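Local coordinates for molybdenum ABC transporter, periplasmic molybdenum-binding protein (PDB 4RXL) that binds tungstate in its interlobe cleft and probably serves as the periplasmic molybdate- and tungstate-capturing component of a ModABC uptake transporter, at residues A10-T15 against T150-L155; G39-A44 against V121-A126; S85-R90 against V170-A175; I57-E62 against I195-A200; T15-A20 against F227-V232. All blocks are in the same frame, centred on the assembly; numbering follows the deposited sequence.

Contact 1. Residues A10-T15 against T150-L155. With WO4 (tungstate(VI)ion), chain B.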
# COMPACT_ATOMS: atom_id res chain seq x y z
N ALA A 10 3.29 -0.51 -9.81
CA ALA A 10 3.02 -1.10 -8.51
C ALA A 10 2.72 -0.04 -7.46
O ALA A 10 3.40 0.98 -7.38
CB ALA A 10 4.18 -1.94 -8.04
N ALA A 11 1.73 -0.34 -6.62
CA ALA A 11 1.44 0.45 -5.44
C ALA A 11 2.71 0.85 -4.70
O ALA A 11 3.65 0.05 -4.51
CB ALA A 11 0.56 -0.36 -4.51
N SER A 12 2.75 2.08 -4.23
CA SER A 12 3.89 2.56 -3.51
C SER A 12 4.31 1.68 -2.34
O SER A 12 5.50 1.58 -2.07
CB SER A 12 3.63 3.96 -3.00
OG SER A 12 3.44 4.85 -4.10
N SER A 13 3.38 1.04 -1.64
CA SER A 13 3.77 0.20 -0.51
C SER A 13 4.59 -1.02 -0.97
O SER A 13 5.19 -1.69 -0.15
CB SER A 13 2.53 -0.27 0.31
OG SER A 13 1.59 -0.94 -0.51
N MET A 14 4.53 -1.33 -2.26
CA MET A 14 5.32 -2.43 -2.84
C MET A 14 6.75 -2.06 -3.30
O MET A 14 7.52 -2.94 -3.77
CB MET A 14 4.53 -3.06 -4.00
CG MET A 14 3.57 -4.16 -3.53
SD MET A 14 4.39 -5.80 -3.22
CE MET A 14 3.03 -6.76 -2.52
N THR A 15 7.14 -0.80 -3.08
CA THR A 15 8.37 -0.26 -3.64
C THR A 15 9.56 -1.16 -3.32
O THR A 15 10.26 -1.62 -4.22
CB THR A 15 8.65 1.15 -3.14
OG1 THR A 15 7.64 2.02 -3.63
CG2 THR A 15 10.00 1.65 -3.59
N THR A 150 -2.16 12.65 1.23
CA THR A 150 -1.06 12.56 0.29
C THR A 150 -1.42 11.66 -0.89
O THR A 150 -2.37 10.87 -0.84
CB THR A 150 0.18 11.97 0.99
OG1 THR A 150 -0.11 10.63 1.39
CG2 THR A 150 0.56 12.80 2.17
N ASN A 151 -0.65 11.78 -1.98
CA ASN A 151 -0.94 10.98 -3.19
C ASN A 151 -0.65 9.48 -3.09
O ASN A 151 -1.12 8.68 -3.93
CB ASN A 151 -0.15 11.51 -4.39
CG ASN A 151 -0.56 12.88 -4.80
OD1 ASN A 151 -1.46 13.47 -4.22
ND2 ASN A 151 0.13 13.43 -5.79
N ASN A 152 0.15 9.06 -2.10
CA ASN A 152 0.39 7.65 -1.85
C ASN A 152 0.85 7.45 -0.43
O ASN A 152 1.16 8.43 0.26
CB ASN A 152 1.37 7.06 -2.88
CG ASN A 152 2.77 7.59 -2.76
OD1 ASN A 152 3.41 7.44 -1.70
ND2 ASN A 152 3.29 8.15 -3.82
N VAL A 153 0.85 6.19 -0.00
CA VAL A 153 1.13 5.87 1.38
C VAL A 153 2.57 6.21 1.77
O VAL A 153 2.82 6.54 2.93
CB VAL A 153 0.77 4.43 1.69
CG1 VAL A 153 1.74 3.44 1.12
CG2 VAL A 153 0.61 4.25 3.20
N ARG A 154 3.53 6.17 0.85
CA ARG A 154 4.89 6.51 1.20
C ARG A 154 5.07 8.00 1.44
O ARG A 154 5.92 8.39 2.23
CB ARG A 154 5.86 5.93 0.17
CG ARG A 154 5.91 4.40 0.20
CD ARG A 154 6.51 3.86 1.49
NE ARG A 154 6.67 2.40 1.55
CZ ARG A 154 7.75 1.74 1.15
NH1 ARG A 154 8.79 2.39 0.65
NH2 ARG A 154 7.79 0.41 1.26
N LEU A 155 4.26 8.83 0.79
CA LEU A 155 4.31 10.26 1.05
C LEU A 155 3.70 10.56 2.41
O LEU A 155 4.11 11.50 3.07
CB LEU A 155 3.61 11.03 -0.06
CG LEU A 155 4.36 11.00 -1.42
CD1 LEU A 155 3.44 11.51 -2.52
CD2 LEU A 155 5.66 11.80 -1.42
W WO4 B . -0.82 2.55 -1.86
O1 WO4 B . 0.01 4.38 -1.75
O2 WO4 B . -2.32 2.20 -0.52
O3 WO4 B . -1.59 2.29 -3.76
O4 WO4 B . 0.61 1.11 -1.50
O HOH W 1 5.49 -1.14 2.46

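Contact 2. Residues G39-A44 against V121-A126. With WO4 (tungstate(VI)ion), chain B.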
# COMPACT_ATOMS: atom_id res chain seq x y z
N GLY A 39 0.38 5.75 -6.13
CA GLY A 39 -0.87 5.31 -5.51
C GLY A 39 -1.59 4.43 -6.52
O GLY A 39 -1.57 4.70 -7.74
N SER A 40 -2.23 3.37 -6.03
CA SER A 40 -2.80 2.33 -6.89
C SER A 40 -3.85 2.93 -7.82
O SER A 40 -3.99 2.53 -8.99
CB SER A 40 -3.41 1.20 -6.09
OG SER A 40 -2.47 0.62 -5.20
N SER A 41 -4.61 3.91 -7.31
CA SER A 41 -5.66 4.59 -8.09
C SER A 41 -5.08 5.38 -9.25
O SER A 41 -5.54 5.29 -10.40
CB SER A 41 -6.43 5.52 -7.15
OG SER A 41 -5.50 6.18 -6.31
N SER A 42 -4.04 6.14 -8.97
CA SER A 42 -3.41 6.89 -10.02
C SER A 42 -2.78 5.97 -11.11
O SER A 42 -2.93 6.22 -12.30
CB SER A 42 -2.37 7.80 -9.42
OG SER A 42 -1.78 8.61 -10.44
N LEU A 43 -2.13 4.90 -10.65
CA LEU A 43 -1.52 3.95 -11.59
C LEU A 43 -2.58 3.35 -12.49
O LEU A 43 -2.42 3.28 -13.72
CB LEU A 43 -0.77 2.87 -10.84
CG LEU A 43 0.41 3.32 -10.00
CD1 LEU A 43 0.95 2.16 -9.18
CD2 LEU A 43 1.51 3.88 -10.86
N ALA A 44 -3.66 2.87 -11.89
CA ALA A 44 -4.74 2.27 -12.68
C ALA A 44 -5.32 3.20 -13.74
O ALA A 44 -5.62 2.77 -14.86
CB ALA A 44 -5.87 1.78 -11.78
N VAL A 121 -8.11 9.70 0.84
CA VAL A 121 -9.06 8.75 1.44
C VAL A 121 -10.15 8.23 0.52
O VAL A 121 -10.81 7.25 0.84
CB VAL A 121 -9.72 9.32 2.72
CG1 VAL A 121 -8.68 9.65 3.78
CG2 VAL A 121 -10.56 10.54 2.41
N ASP A 122 -10.35 8.89 -0.62
CA ASP A 122 -11.40 8.50 -1.52
C ASP A 122 -10.94 7.49 -2.53
O ASP A 122 -11.74 6.69 -2.99
CB ASP A 122 -12.00 9.73 -2.22
CG ASP A 122 -12.72 10.66 -1.25
OD1 ASP A 122 -13.55 10.16 -0.46
OD2 ASP A 122 -12.44 11.88 -1.27
N ALA A 123 -9.65 7.49 -2.87
CA ALA A 123 -9.17 6.62 -3.96
C ALA A 123 -7.91 5.80 -3.69
O ALA A 123 -7.77 4.72 -4.25
CB ALA A 123 -8.97 7.44 -5.22
N VAL A 124 -6.98 6.29 -2.87
CA VAL A 124 -5.75 5.52 -2.63
C VAL A 124 -6.02 4.43 -1.61
O VAL A 124 -6.55 4.76 -0.54
CB VAL A 124 -4.58 6.41 -2.14
CG1 VAL A 124 -3.36 5.54 -1.89
CG2 VAL A 124 -4.30 7.48 -3.17
N PRO A 125 -5.64 3.17 -1.89
CA PRO A 125 -6.01 2.10 -0.95
C PRO A 125 -5.69 2.39 0.51
O PRO A 125 -6.56 2.23 1.36
CB PRO A 125 -5.28 0.87 -1.49
CG PRO A 125 -5.30 1.12 -2.97
CD PRO A 125 -5.04 2.62 -3.12
N ALA A 126 -4.49 2.90 0.80
CA ALA A 126 -4.15 3.15 2.19
C ALA A 126 -5.06 4.19 2.83
O ALA A 126 -5.32 4.15 4.03
CB ALA A 126 -2.71 3.61 2.30
W WO4 B . -0.82 2.55 -1.86
O1 WO4 B . 0.01 4.38 -1.75
O2 WO4 B . -2.32 2.20 -0.52
O3 WO4 B . -1.59 2.29 -3.76
O4 WO4 B . 0.61 1.11 -1.50

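Contact 3. Residues S85-R90 against V170-A175. With WO4 (tungstate(VI)ion), chain B.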
# COMPACT_ATOMS: atom_id res chain seq x y z
N SER A 85 -1.30 -5.44 6.88
CA SER A 85 -2.13 -4.90 7.93
C SER A 85 -1.88 -3.41 8.00
O SER A 85 -0.95 -2.86 7.39
CB SER A 85 -1.86 -5.59 9.25
OG SER A 85 -0.56 -5.31 9.70
N LEU A 86 -2.74 -2.72 8.74
CA LEU A 86 -2.75 -1.27 8.84
C LEU A 86 -2.35 -0.83 10.27
O LEU A 86 -2.80 -1.43 11.26
CB LEU A 86 -4.15 -0.75 8.53
CG LEU A 86 -4.32 0.68 8.05
CD1 LEU A 86 -3.85 0.81 6.62
CD2 LEU A 86 -5.78 1.08 8.15
N VAL A 87 -1.49 0.18 10.34
CA VAL A 87 -0.97 0.67 11.60
C VAL A 87 -1.03 2.18 11.73
O VAL A 87 -1.12 2.93 10.76
CB VAL A 87 0.47 0.18 11.83
CG1 VAL A 87 0.51 -1.34 11.87
CG2 VAL A 87 1.42 0.70 10.77
N LEU A 88 -1.01 2.58 13.00
CA LEU A 88 -0.92 3.96 13.40
C LEU A 88 0.52 4.17 13.82
O LEU A 88 1.04 3.46 14.70
CB LEU A 88 -1.86 4.22 14.55
CG LEU A 88 -1.94 5.67 15.07
CD1 LEU A 88 -2.48 6.61 13.99
CD2 LEU A 88 -2.81 5.67 16.29
N ILE A 89 1.16 5.16 13.21
CA ILE A 89 2.55 5.50 13.50
C ILE A 89 2.72 6.93 14.02
O ILE A 89 1.87 7.79 13.81
CB ILE A 89 3.47 5.29 12.28
CG1 ILE A 89 3.00 6.06 11.04
CG2 ILE A 89 3.54 3.83 11.87
CD1 ILE A 89 4.09 6.26 10.02
N ARG A 90 3.86 7.13 14.68
CA ARG A 90 4.30 8.43 15.19
C ARG A 90 5.78 8.57 14.81
O ARG A 90 6.44 7.56 14.54
CB ARG A 90 4.19 8.45 16.73
CG ARG A 90 5.11 7.47 17.44
CD ARG A 90 5.05 7.64 18.95
NE ARG A 90 5.88 6.67 19.67
CZ ARG A 90 7.19 6.80 19.91
NH1 ARG A 90 7.88 7.84 19.46
NH2 ARG A 90 7.83 5.86 20.61
N VAL A 170 -0.42 4.08 7.97
CA VAL A 170 0.30 3.46 6.91
C VAL A 170 0.15 1.94 7.05
O VAL A 170 -0.51 1.44 7.97
CB VAL A 170 1.79 3.88 6.86
CG1 VAL A 170 1.94 5.37 6.65
CG2 VAL A 170 2.51 3.42 8.12
N TYR A 171 0.79 1.19 6.15
CA TYR A 171 0.85 -0.25 6.33
C TYR A 171 1.96 -0.66 7.27
O TYR A 171 2.95 0.06 7.48
CB TYR A 171 1.01 -0.96 5.00
CG TYR A 171 -0.01 -0.59 3.97
CD1 TYR A 171 -1.28 -1.12 4.04
CD2 TYR A 171 0.30 0.22 2.88
CE1 TYR A 171 -2.24 -0.81 3.06
CE2 TYR A 171 -0.63 0.51 1.90
CZ TYR A 171 -1.89 -0.03 1.99
OH TYR A 171 -2.86 0.30 1.10
N LYS A 172 1.79 -1.83 7.86
CA LYS A 172 2.78 -2.47 8.71
C LYS A 172 4.13 -2.53 8.00
O LYS A 172 5.16 -2.21 8.59
CB LYS A 172 2.31 -3.88 9.11
CG LYS A 172 3.33 -4.75 9.82
CD LYS A 172 3.60 -4.31 11.23
CE LYS A 172 4.41 -5.36 11.97
NZ LYS A 172 3.72 -6.69 11.99
N THR A 173 4.12 -2.87 6.72
CA THR A 173 5.36 -2.99 5.94
C THR A 173 6.06 -1.65 5.77
O THR A 173 7.28 -1.60 5.69
CB THR A 173 5.11 -3.62 4.58
OG1 THR A 173 4.11 -2.85 3.93
CG2 THR A 173 4.67 -5.07 4.70
N ASP A 174 5.31 -0.54 5.74
CA ASP A 174 5.93 0.78 5.59
C ASP A 174 6.65 1.14 6.90
O ASP A 174 7.80 1.58 6.89
CB ASP A 174 4.89 1.85 5.28
CG ASP A 174 4.11 1.59 4.02
OD1 ASP A 174 4.70 1.27 2.97
OD2 ASP A 174 2.88 1.72 4.09
N ALA A 175 5.99 0.92 8.03
CA ALA A 175 6.62 1.18 9.33
C ALA A 175 7.86 0.32 9.53
O ALA A 175 8.91 0.82 9.99
CB ALA A 175 5.62 0.94 10.45
W WO4 B . -0.82 2.55 -1.86
O1 WO4 B . 0.01 4.38 -1.75
O2 WO4 B . -2.32 2.20 -0.52
O3 WO4 B . -1.59 2.29 -3.76
O4 WO4 B . 0.61 1.11 -1.50

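Contact 4. Residues I57-E62 against I195-A200. With WO4 (tungstate(VI)ion), chain B.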
# COMPACT_ATOMS: atom_id res chain seq x y z
N ILE A 57 0.42 -4.16 -9.92
CA ILE A 57 0.19 -4.64 -8.56
C ILE A 57 -0.53 -3.54 -7.81
O ILE A 57 0.00 -2.45 -7.61
CB ILE A 57 1.51 -4.98 -7.84
CG1 ILE A 57 2.23 -6.12 -8.59
CG2 ILE A 57 1.28 -5.33 -6.36
CD1 ILE A 57 3.65 -6.38 -8.08
N SER A 58 -1.74 -3.82 -7.38
CA SER A 58 -2.54 -2.86 -6.60
C SER A 58 -2.51 -3.18 -5.12
O SER A 58 -2.32 -4.33 -4.73
CB SER A 58 -3.97 -2.97 -7.11
OG SER A 58 -4.82 -2.06 -6.44
N ALA A 59 -2.73 -2.17 -4.27
CA ALA A 59 -2.86 -2.38 -2.83
C ALA A 59 -4.30 -2.64 -2.38
O ALA A 59 -4.56 -2.78 -1.17
CB ALA A 59 -2.26 -1.22 -2.09
N ASN A 60 -5.22 -2.71 -3.35
CA ASN A 60 -6.54 -3.31 -3.10
C ASN A 60 -7.09 -4.09 -4.29
O ASN A 60 -6.56 -3.99 -5.38
CB ASN A 60 -7.55 -2.25 -2.60
CG ASN A 60 -7.95 -1.25 -3.65
OD1 ASN A 60 -7.67 -1.39 -4.84
ND2 ASN A 60 -8.62 -0.17 -3.18
N GLU A 61 -8.13 -4.88 -4.07
CA GLU A 61 -8.70 -5.67 -5.16
C GLU A 61 -9.42 -4.78 -6.17
O GLU A 61 -9.40 -5.05 -7.37
CB GLU A 61 -9.61 -6.76 -4.58
CG GLU A 61 -8.78 -7.83 -3.85
CD GLU A 61 -9.58 -8.79 -2.98
OE1 GLU A 61 -10.50 -8.33 -2.27
OE2 GLU A 61 -9.25 -9.99 -2.97
N GLU A 62 -10.00 -3.70 -5.66
CA GLU A 62 -10.87 -2.83 -6.45
C GLU A 62 -10.14 -2.25 -7.65
O GLU A 62 -10.67 -2.29 -8.76
CB GLU A 62 -11.45 -1.73 -5.55
CG GLU A 62 -12.56 -2.21 -4.60
CD GLU A 62 -12.14 -3.22 -3.51
OE1 GLU A 62 -10.98 -3.13 -3.00
OE2 GLU A 62 -12.98 -4.08 -3.14
N ILE A 195 -6.64 -6.26 3.64
CA ILE A 195 -5.70 -5.68 2.68
C ILE A 195 -5.04 -6.77 1.85
O ILE A 195 -4.41 -7.66 2.39
CB ILE A 195 -4.63 -4.88 3.39
CG1 ILE A 195 -5.29 -3.79 4.22
CG2 ILE A 195 -3.63 -4.31 2.39
CD1 ILE A 195 -4.42 -3.27 5.34
N ARG A 196 -5.28 -6.73 0.54
CA ARG A 196 -4.84 -7.76 -0.37
C ARG A 196 -4.32 -7.07 -1.62
O ARG A 196 -4.87 -6.06 -2.06
CB ARG A 196 -5.99 -8.66 -0.77
CG ARG A 196 -6.65 -9.38 0.40
CD ARG A 196 -5.80 -10.51 0.94
NE ARG A 196 -6.47 -11.21 2.05
CZ ARG A 196 -6.42 -10.85 3.34
NH1 ARG A 196 -7.09 -11.58 4.22
NH2 ARG A 196 -5.73 -9.77 3.77
N TYR A 197 -3.20 -7.59 -2.15
CA TYR A 197 -2.52 -7.07 -3.33
C TYR A 197 -2.69 -7.97 -4.53
O TYR A 197 -2.01 -8.98 -4.63
CB TYR A 197 -1.01 -6.97 -3.06
CG TYR A 197 -0.61 -5.93 -2.07
CD1 TYR A 197 -0.77 -6.16 -0.74
CD2 TYR A 197 -0.03 -4.70 -2.46
CE1 TYR A 197 -0.42 -5.19 0.20
CE2 TYR A 197 0.34 -3.75 -1.54
CZ TYR A 197 0.17 -4.01 -0.20
OH TYR A 197 0.51 -3.06 0.76
N PRO A 198 -3.58 -7.63 -5.44
CA PRO A 198 -3.62 -8.39 -6.68
C PRO A 198 -2.49 -8.04 -7.64
O PRO A 198 -2.02 -6.91 -7.69
CB PRO A 198 -4.95 -7.98 -7.31
CG PRO A 198 -5.25 -6.65 -6.74
CD PRO A 198 -4.63 -6.60 -5.36
N LEU A 199 -2.11 -9.02 -8.44
CA LEU A 199 -1.16 -8.86 -9.52
C LEU A 199 -1.94 -9.11 -10.79
O LEU A 199 -2.50 -10.21 -10.98
CB LEU A 199 -0.04 -9.87 -9.36
CG LEU A 199 0.87 -10.17 -10.54
CD1 LEU A 199 1.72 -8.95 -10.89
CD2 LEU A 199 1.73 -11.37 -10.23
N ALA A 200 -2.00 -8.10 -11.65
CA ALA A 200 -2.72 -8.19 -12.92
C ALA A 200 -1.75 -8.28 -14.09
O ALA A 200 -0.82 -7.47 -14.19
CB ALA A 200 -3.63 -6.99 -13.06
W WO4 B . -0.82 2.55 -1.86
O1 WO4 B . 0.01 4.38 -1.75
O2 WO4 B . -2.32 2.20 -0.52
O3 WO4 B . -1.59 2.29 -3.76
O4 WO4 B . 0.61 1.11 -1.50

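Contact 5. Residues T15-A20 against F227-V232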
# COMPACT_ATOMS: atom_id res chain seq x y z
N THR A 15 7.14 -0.80 -3.08
CA THR A 15 8.37 -0.26 -3.64
C THR A 15 9.56 -1.16 -3.32
O THR A 15 10.26 -1.62 -4.22
CB THR A 15 8.65 1.15 -3.14
OG1 THR A 15 7.64 2.02 -3.63
CG2 THR A 15 10.00 1.65 -3.59
N ASN A 16 9.78 -1.41 -2.04
CA ASN A 16 10.98 -2.10 -1.64
C ASN A 16 10.97 -3.55 -1.99
O ASN A 16 11.96 -4.06 -2.48
CB ASN A 16 11.30 -1.89 -0.16
CG ASN A 16 11.46 -0.44 0.16
OD1 ASN A 16 10.47 0.27 0.34
ND2 ASN A 16 12.67 0.03 0.21
N ALA A 17 9.84 -4.21 -1.81
CA ALA A 17 9.72 -5.62 -2.11
C ALA A 17 9.87 -5.87 -3.60
O ALA A 17 10.56 -6.83 -3.96
CB ALA A 17 8.36 -6.15 -1.62
N VAL A 18 9.26 -5.03 -4.44
CA VAL A 18 9.41 -5.22 -5.89
C VAL A 18 10.86 -4.93 -6.29
O VAL A 18 11.44 -5.63 -7.14
CB VAL A 18 8.41 -4.42 -6.71
CG1 VAL A 18 8.69 -4.55 -8.22
CG2 VAL A 18 7.03 -4.93 -6.39
N ASN A 19 11.49 -3.94 -5.69
CA ASN A 19 12.88 -3.71 -6.00
C ASN A 19 13.74 -4.97 -5.69
O ASN A 19 14.58 -5.38 -6.47
CB ASN A 19 13.43 -2.49 -5.26
CG ASN A 19 12.93 -1.16 -5.84
OD1 ASN A 19 12.42 -1.08 -6.97
ND2 ASN A 19 13.06 -0.13 -5.05
N ALA A 20 13.50 -5.58 -4.52
CA ALA A 20 14.16 -6.80 -4.14
C ALA A 20 13.85 -7.97 -5.08
O ALA A 20 14.73 -8.75 -5.41
CB ALA A 20 13.80 -7.16 -2.71
N PHE A 227 10.09 -8.79 3.86
CA PHE A 227 9.72 -7.37 3.87
C PHE A 227 8.47 -7.12 4.70
O PHE A 227 7.99 -6.00 4.79
CB PHE A 227 9.57 -6.85 2.44
CG PHE A 227 10.90 -6.57 1.76
CD1 PHE A 227 11.60 -7.57 1.12
CD2 PHE A 227 11.46 -5.30 1.79
CE1 PHE A 227 12.84 -7.32 0.54
CE2 PHE A 227 12.67 -5.04 1.17
CZ PHE A 227 13.38 -6.05 0.56
N GLY A 228 7.95 -8.16 5.33
CA GLY A 228 6.88 -8.02 6.29
C GLY A 228 5.49 -8.27 5.76
O GLY A 228 4.52 -8.12 6.52
N PHE A 229 5.35 -8.64 4.49
CA PHE A 229 4.04 -8.93 3.95
C PHE A 229 3.52 -10.25 4.51
O PHE A 229 4.29 -11.14 4.87
CB PHE A 229 4.06 -8.97 2.42
CG PHE A 229 4.23 -7.61 1.82
CD1 PHE A 229 5.51 -7.12 1.62
CD2 PHE A 229 3.16 -6.82 1.49
CE1 PHE A 229 5.70 -5.86 1.10
CE2 PHE A 229 3.35 -5.56 0.98
CZ PHE A 229 4.63 -5.09 0.79
N GLU A 230 2.21 -10.37 4.52
CA GLU A 230 1.53 -11.59 4.95
C GLU A 230 1.23 -12.47 3.75
O GLU A 230 1.00 -11.97 2.66
CB GLU A 230 0.19 -11.29 5.62
CG GLU A 230 0.21 -10.51 6.92
CD GLU A 230 -1.20 -10.15 7.38
OE1 GLU A 230 -2.18 -10.73 6.85
OE2 GLU A 230 -1.33 -9.29 8.27
N SER A 231 1.22 -13.77 3.98
CA SER A 231 0.78 -14.73 2.96
C SER A 231 -0.73 -14.69 2.71
O SER A 231 -1.51 -14.17 3.53
CB SER A 231 1.17 -16.15 3.38
OG SER A 231 1.10 -17.02 2.27
N VAL A 232 -1.14 -15.20 1.57
CA VAL A 232 -2.56 -15.42 1.31
C VAL A 232 -2.79 -16.90 1.00
O VAL A 232 -1.97 -17.53 0.32
CB VAL A 232 -3.09 -14.52 0.19
CG1 VAL A 232 -2.96 -13.05 0.60
CG2 VAL A 232 -2.35 -14.76 -1.12

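Contact 1. Residues A10-T15 against T150-L155
The guanidinium of Arg154 lies with one face over the carbonyl oxygen of Ser12, which sits 3.8 Å from its plane and over its centre, while a water occupies the edge in plane. That water accepts from Arg154 NH2 and donates to Ser13 O, so it joins the two segments across the oxyanion cleft of a periplasmic binding protein of the ModA family. With CG beside the backbone N, anti to the carbonyl carbon (chi1 -67°), Arg154 brings CG within 3.6 Å of Ser12 O; a bend at chi2 then turns the rest of the chain toward Thr15. Its charge is met outside the segments by a salt bridge from NE to Asp174 and a hydrogen bond from NH1 to Asn16. Ser12 O itself is gripped by both OG1 and N of Thr15, the hydroxyl arriving in the carbonyl plane on a lone pair.

Nearer the anion, the Ser12 hydroxyl rests against the carboxamide of Asn152, OG to CG 3.1 Å. Asn152 is the N-cap of helix 153-161: OD1 takes a bond from Leu155 N and a weak one from Arg154 N. The first turn that it caps presents its amide to tungstate, Val153 N reaching O1 at 2.7 Å in a nearly straight bond (168°). Such a helix start would be expected to favour a bound anion. From the other side Ser13 clasps O4 twice. Its backbone N lies 2.8 Å from that oxygen, and its hydroxyl, set in the crowded position between backbone N and carbonyl carbon (chi1 55°), makes a very short bond from OG to O4 of 2.5 Å.

Contact 2. Residues G39-A44 against V121-A126
Ser41 and Pro125 have the most surface buried in this meeting of two helix starts, with Val124 and Ser40 as their partners. Ser41 turns its CB toward the loop 121-124 and abuts the backbone there, CB lying 3.3 Å from Ala123 O and 3.7 Å from Ala123 CB. Its hydroxyl, in the crowded position between backbone N and carbonyl carbon (chi1 43°), comes alongside Val124, with OG 3.6 Å from CG2. The Ala123 carbonyl also accepts a hydrogen bond from the indole of Trp63.

Pro125 opens helix 125-137 and brings the CG corner of its ring against the Ser40 side chain, CG to OG 3.6 Å. Ser40 OG stands beside its own backbone N, anti to the carbonyl carbon, and so both groups converge on one tungstate oxygen: OG reaches O3 at a very short 2.4 Å and N at 2.6 Å. Ala59 N donates to the same hydroxyl from outside, an arrangement that would orient it toward the anion. On the other segment Ala126 N binds O2 at 2.6 Å, while Val124, the N-cap residue, holds CG1 anti to its backbone N and lays that methyl beside O1. Pro125 CB also lies against O2. Two helix N-termini, at 40 and 125, bring backbone amides to a tetrahedral oxyanion without a charged side chain from either segment, as in the anion site of ModA-type binding proteins.

Contact 3. Residues S85-R90 against V170-A175
Three backbone hydrogen bonds tie the segments together. The straightest runs from Val87 N to Val170 O, 2.9 Å at 176° and nearly along the C=O axis. Its return partner, Val170 N to Val87 O, approaches in the carbonyl plane at 3.1 Å and completes an antiparallel hydrogen-bonded pair. Further along, Lys172 N donates to Ser85 O at 3.0 Å, coming from above the carbonyl plane. The same oxygen receives a CA-H...O contact from Tyr171 and lies near the plane of the Tyr171 ring, at its edge.

Tyr171 stands where strand 168-171 gives way to helix 172-177, as the N-cap residue. Its backbone N donates to OD2 of Asp174, on the anti lone pair, and Asp174 OD1 forms a salt bridge with Arg154. This strand-to-helix junction belongs to the mixed sheet of the binding-protein fold, and it delivers the phenol into the oxyanion cleft: with CG beside the backbone N (chi1 -53°), Tyr171 OH donates to tungstate O2 at 2.6 Å, the oxygen lying in the ring plane.

Outward from the backbone pairing, Leu86 swings its CD1 obliquely across to Tyr171 CD1. The sheet face that carries Val87 and Val170 is packed by Ile89, which crosses Val170 at about a right angle and sets CD1 3.8 Å from Val170 CG2. Its other branch, CG2, meets Ala175 CB at the same separation, while Val87 CG2 lies beside that methyl too. At the outer end, the Ser85 hydroxyl touches the start of the Lys172 chain, OG to CB 3.3 Å.

Contact 4. Residues I57-E62 against I195-A200
Ile195 begins the meeting of strand 195-201 with the loop that leaves strand 55-57, an antiparallel part of the mixed sheet of this binding-protein fold that runs beside the anion pocket. Only its CG2 branch comes near, toward the carbonyl of Ala59. Arg196 follows with its carbonyl oxygen against Asn60 CA, a CA-H...O contact, while its side chain, bent at chi2 (-74°), runs alongside that of Glu61 in the same direction. Their charged ends do not touch; Arg196 NH2 instead donates back to Ile195 O, which lies in the guanidinium plane.

Tyr197 lays one ring face under Ala59, whose CA sits 4.1 Å from the centroid in a CH-pi contact 29° off the normal. The Ala59 methyl also meets Tyr197 CE2 at 3.7 Å, and on its far side approaches tungstate O4. At the ring edge stands Ile57 CG2. The phenol hydroxyl bonds to Ser13, which itself hydrogen-bonds the tungstate, so Tyr197 is a second-shell residue that would help position that hydroxyl.

Pro198 has the most surface buried here. Its ring CD rests 3.2 Å from Asn60 O and its CG 3.9 Å from Ser58 CB, while its carbonyl accepts from Ser58 N at 3.1 Å, nearly along the C=O axis. Ser58 turns OG anti to its own N (chi1 -179°) and donates to Asn60 O in plane, on a lone pair. Leu199 pairs with Ile57 in a non-hydrogen-bonded bridge, and its CD1 crosses Ile57 CG1 obliquely at 3.7 Å.

Contact 5. Residues T15-A20 against F227-V232
This is an apolar helix-to-loop contact, in which the first turns of helix 15-28 pack on two phenylalanines of the C-terminal segment that follows helix 218-226. Phe227 does most of the work. Its ring spreads flat beneath the helix backbone, with Ala17 CA over the centre, 4.1 Å from the centroid and only 9° off the normal, a CH-pi contact. Asn16 and Ala20, one helical turn apart, bracket the ring obliquely: Asn16 CB comes to 3.7 Å from CE2, and Ala20 CB to 3.4 Å from CE1, a close fit. The carboxamide of Asn16 leads away from the ring, and its OD1 accepts from Arg154.

Gly228 reverses the chain after the helix in a Schellman motif. Its positive phi (97°) lets Phe229 return to the same helix and meet Ala17 CB with its CE1 at 3.8 Å, again obliquely. The Ala17 methyl is thus shared by both phenylalanines.

Leu177 of helix 172-177 also packs on Phe227, and Leu224 of helix 218-226 on Ala17 and Phe229. Beyond, the Phe229 ring stands edge-to-face with Tyr197 of strand 195-201, and Glu230 pairs by its backbone with Ala83 of strand 78-91.

Contacts 1 to 4 surround the tungstate, their centres lying 9 to 17 Å apart. Contacts 1 and 2 bring helix N-termini and serine hydroxyls to it, while contact 3 adds a phenol. Contact 4 works mostly from the second shell: Tyr197 OH lies 2.7 Å from Ser13 OG of contact 1, and Ala59 N 3.0 Å from Ser40 OG of contact 2, both hydrogen bonds. Contacts 1 and 3 are locked by the salt bridge from Arg154 NE to Asp174 OD1, 2.7 Å. Contact 5 stands further back, the Phe229 side chain about 8 Å from the ion, but reaches contact 1 through Asn16 OD1, 2.7 Å from Arg154 NH1.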